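Local coordinates for protein thiosulfate sulfurtransferase (Pseudomonas aeruginosa, PDB 1YT8) that probably transfers sulfur from thiosulfate to cyanide as a thiosulfate sulfurtransferase built from four rhodanese-like modules, at residues H279-Y284 with G346-V351. Sequence-based numbering, arbitrary orientation.
Sequences HDRTTY and GWQVAV
R281 meets Q348 through a forked hydrogen bond: both terminal nitrogens of the guanidinium close on one amide oxygen. NH2 of R281 lies 2.8 Å from OE1 of Q348, and NH1 of R281 reaches that OE1 at 3.0 Å. Because one acceptor sits between two donors, both bonds are bent, that from NH1 to 140°. OE1 arrives at the guanidinium edge, in its plane, and the amide is nearly coplanar with it (22°), though both nitrogens sit out of the carbonyl plane. Glutamine suits the place by its length: with CG anti to the backbone N (chi1 165°) and an extended chain beyond, it carries OE1 away from its strand. R281 folds at chi2 and chi3, which turns its NH1/NH2 end toward Q348.

The pair spans the end of the parallel sheet of a rhodanese-like domain where strands 283-287 and 348-352 begin, with strand 324-328 running between them; backbone bonds join T282 and Y284 to R324, and Q348 to L325.

Arginine suits its place by having several N-H groups: NE forms a salt bridge with E23, and NH2 also donates to the carbonyl of G322. NE2 of Q348 donates to E265 of the edge strand 265-267.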
ATOM      1  N   HIS A 279       6.587  16.733  19.469  1.00 27.94           N
ATOM      2  CA  HIS A 279       6.563  15.315  19.805  1.00 28.41           C
ATOM      3  C   HIS A 279       5.197  14.736  20.152  1.00 26.06           C
ATOM      4  O   HIS A 279       5.080  13.538  20.395  1.00 27.36           O
ATOM      5  CB  HIS A 279       7.537  15.049  20.957  1.00 31.15           C
ATOM      6  CG  HIS A 279       8.924  15.557  20.703  1.00 34.81           C
ATOM      7  ND1 HIS A 279       9.676  15.160  19.618  1.00 36.92           N
ATOM      8  CD2 HIS A 279       9.695  16.428  21.396  1.00 36.96           C
ATOM      9  CE1 HIS A 279      10.850  15.765  19.654  1.00 37.04           C
ATOM     10  NE2 HIS A 279      10.887  16.540  20.723  1.00 38.46           N
ATOM     11  N   ASP A 280       4.169  15.573  20.180  1.00 24.15           N
ATOM     12  CA  ASP A 280       2.827  15.095  20.492  1.00 22.95           C
ATOM     13  C   ASP A 280       2.077  14.713  19.216  1.00 20.71           C
ATOM     14  O   ASP A 280       0.945  14.240  19.274  1.00 20.61           O
ATOM     15  CB  ASP A 280       2.047  16.176  21.247  1.00 25.06           C
ATOM     16  CG  ASP A 280       1.851  17.434  20.424  1.00 27.58           C
ATOM     17  OD1 ASP A 280       2.842  17.921  19.841  1.00 29.75           O
ATOM     18  OD2 ASP A 280       0.709  17.943  20.364  1.00 31.27           O
ATOM     19  N   ARG A 281       2.709  14.919  18.062  1.00 19.64           N
ATOM     20  CA  ARG A 281       2.075  14.595  16.785  1.00 16.82           C
ATOM     21  C   ARG A 281       2.957  13.749  15.875  1.00 15.90           C
ATOM     22  O   ARG A 281       4.185  13.776  15.969  1.00 17.47           O
ATOM     23  CB  ARG A 281       1.684  15.876  16.029  1.00 18.08           C
ATOM     24  CG  ARG A 281       0.572  16.711  16.668  1.00 17.42           C
ATOM     25  CD  ARG A 281      -0.732  15.935  16.793  1.00 18.24           C
ATOM     26  NE  ARG A 281      -1.282  15.504  15.507  1.00 13.23           N
ATOM     27  CZ  ARG A 281      -1.801  16.316  14.591  1.00 16.43           C
ATOM     28  NH1 ARG A 281      -1.845  17.628  14.802  1.00 13.73           N
ATOM     29  NH2 ARG A 281      -2.290  15.814  13.462  1.00 13.10           N
ATOM     30  N   THR A 282       2.307  12.995  14.998  1.00 14.97           N
ATOM     31  CA  THR A 282       2.988  12.155  14.020  1.00 14.42           C
ATOM     32  C   THR A 282       2.966  12.934  12.706  1.00 13.77           C
ATOM     33  O   THR A 282       1.901  13.330  12.242  1.00 15.24           O
ATOM     34  CB  THR A 282       2.241  10.823  13.798  1.00 15.85           C
ATOM     35  OG1 THR A 282       2.254  10.053  15.006  1.00 15.08           O
ATOM     36  CG2 THR A 282       2.902  10.028  12.682  1.00 16.78           C
ATOM     37  N   THR A 283       4.135  13.153  12.115  1.00 13.35           N
ATOM     38  CA  THR A 283       4.226  13.890  10.859  1.00 14.41           C
ATOM     39  C   THR A 283       4.948  13.060   9.804  1.00 15.61           C
ATOM     40  O   THR A 283       6.128  12.753   9.952  1.00 17.45           O
ATOM     41  CB  THR A 283       4.992  15.224  11.055  1.00 14.80           C
ATOM     42  OG1 THR A 283       4.311  16.023  12.030  1.00 14.09           O
ATOM     43  CG2 THR A 283       5.069  15.998   9.743  1.00 15.63           C
ATOM     44  N   TYR A 284       4.228  12.690   8.749  1.00 15.59           N
ATOM     45  CA  TYR A 284       4.796  11.899   7.661  1.00 14.90           C
ATOM     46  C   TYR A 284       5.236  12.835   6.535  1.00 14.43           C
ATOM     47  O   TYR A 284       4.425  13.600   6.019  1.00 15.79           O
ATOM     48  CB  TYR A 284       3.748  10.934   7.088  1.00 14.70           C
ATOM     49  CG  TYR A 284       3.177   9.909   8.046  1.00 15.10           C
ATOM     50  CD1 TYR A 284       3.912   8.784   8.423  1.00 15.27           C
ATOM     51  CD2 TYR A 284       1.873  10.034   8.527  1.00 16.00           C
ATOM     52  CE1 TYR A 284       3.358   7.802   9.253  1.00 15.50           C
ATOM     53  CE2 TYR A 284       1.311   9.062   9.357  1.00 16.22           C
ATOM     54  CZ  TYR A 284       2.059   7.951   9.713  1.00 15.80           C
ATOM     55  OH  TYR A 284       1.505   6.999  10.529  1.00 13.83           O
ATOM     56  N   GLY A 346     -10.383  13.352   5.199  1.00 13.64           N
ATOM     57  CA  GLY A 346     -10.234  13.737   6.594  1.00 14.66           C
ATOM     58  C   GLY A 346      -8.848  13.923   7.179  1.00 14.28           C
ATOM     59  O   GLY A 346      -8.718  14.112   8.390  1.00 14.14           O
ATOM     60  N   TRP A 347      -7.810  13.880   6.350  1.00 13.35           N
ATOM     61  CA  TRP A 347      -6.454  14.039   6.862  1.00 13.76           C
ATOM     62  C   TRP A 347      -6.024  15.490   7.014  1.00 14.62           C
ATOM     63  O   TRP A 347      -6.440  16.358   6.240  1.00 15.01           O
ATOM     64  CB  TRP A 347      -5.435  13.355   5.943  1.00 14.83           C
ATOM     65  CG  TRP A 347      -5.537  11.867   5.893  1.00 14.91           C
ATOM     66  CD1 TRP A 347      -6.233  11.116   4.986  1.00 15.80           C
ATOM     67  CD2 TRP A 347      -4.943  10.944   6.810  1.00 16.68           C
ATOM     68  NE1 TRP A 347      -6.110   9.780   5.284  1.00 14.77           N
ATOM     69  CE2 TRP A 347      -5.325   9.646   6.401  1.00 15.97           C
ATOM     70  CE3 TRP A 347      -4.128  11.089   7.944  1.00 16.91           C
ATOM     71  CZ2 TRP A 347      -4.920   8.495   7.086  1.00 15.80           C
ATOM     72  CZ3 TRP A 347      -3.725   9.944   8.625  1.00 17.21           C
ATOM     73  CH2 TRP A 347      -4.123   8.662   8.192  1.00 15.35           C
ATOM     74  N   GLN A 348      -5.199  15.750   8.026  1.00 12.20           N
ATOM     75  CA  GLN A 348      -4.637  17.078   8.198  1.00 14.35           C
ATOM     76  C   GLN A 348      -3.431  16.956   7.279  1.00 14.97           C
ATOM     77  O   GLN A 348      -2.538  16.133   7.507  1.00 16.53           O
ATOM     78  CB  GLN A 348      -4.184  17.325   9.638  1.00 15.73           C
ATOM     79  CG  GLN A 348      -3.274  18.544   9.770  1.00 18.66           C
ATOM     80  CD  GLN A 348      -3.074  18.982  11.207  1.00 18.79           C
ATOM     81  OE1 GLN A 348      -3.057  18.161  12.126  1.00 18.71           O
ATOM     82  NE2 GLN A 348      -2.907  20.285  11.406  1.00 21.67           N
ATOM     83  N   VAL A 349      -3.411  17.759   6.226  1.00 14.08           N
ATOM     84  CA  VAL A 349      -2.332  17.675   5.262  1.00 14.81           C
ATOM     85  C   VAL A 349      -1.848  19.039   4.797  1.00 14.81           C
ATOM     86  O   VAL A 349      -2.627  19.987   4.663  1.00 14.91           O
ATOM     87  CB  VAL A 349      -2.788  16.842   4.036  1.00 14.52           C
ATOM     88  CG1 VAL A 349      -4.027  17.468   3.419  1.00 15.11           C
ATOM     89  CG2 VAL A 349      -1.661  16.741   3.010  1.00 14.54           C
ATOM     90  N   ALA A 350      -0.548  19.122   4.552  1.00 14.52           N
ATOM     91  CA  ALA A 350       0.071  20.353   4.091  1.00 15.39           C
ATOM     92  C   ALA A 350       0.964  20.056   2.894  1.00 15.14           C
ATOM     93  O   ALA A 350       1.438  18.933   2.727  1.00 15.89           O
ATOM     94  CB  ALA A 350       0.902  20.962   5.213  1.00 16.80           C
ATOM     95  N   VAL A 351       1.171  21.065   2.054  1.00 15.94           N
ATOM     96  CA  VAL A 351       2.054  20.943   0.901  1.00 16.03           C
ATOM     97  C   VAL A 351       3.259  21.825   1.232  1.00 17.49           C
ATOM     98  O   VAL A 351       3.098  22.954   1.705  1.00 19.98           O
ATOM     99  CB  VAL A 351       1.376  21.444  -0.391  1.00 17.81           C
ATOM    100  CG1 VAL A 351       2.395  21.531  -1.516  1.00 16.11           C
ATOM    101  CG2 VAL A 351       0.248  20.490  -0.782  1.00 16.56           C
TER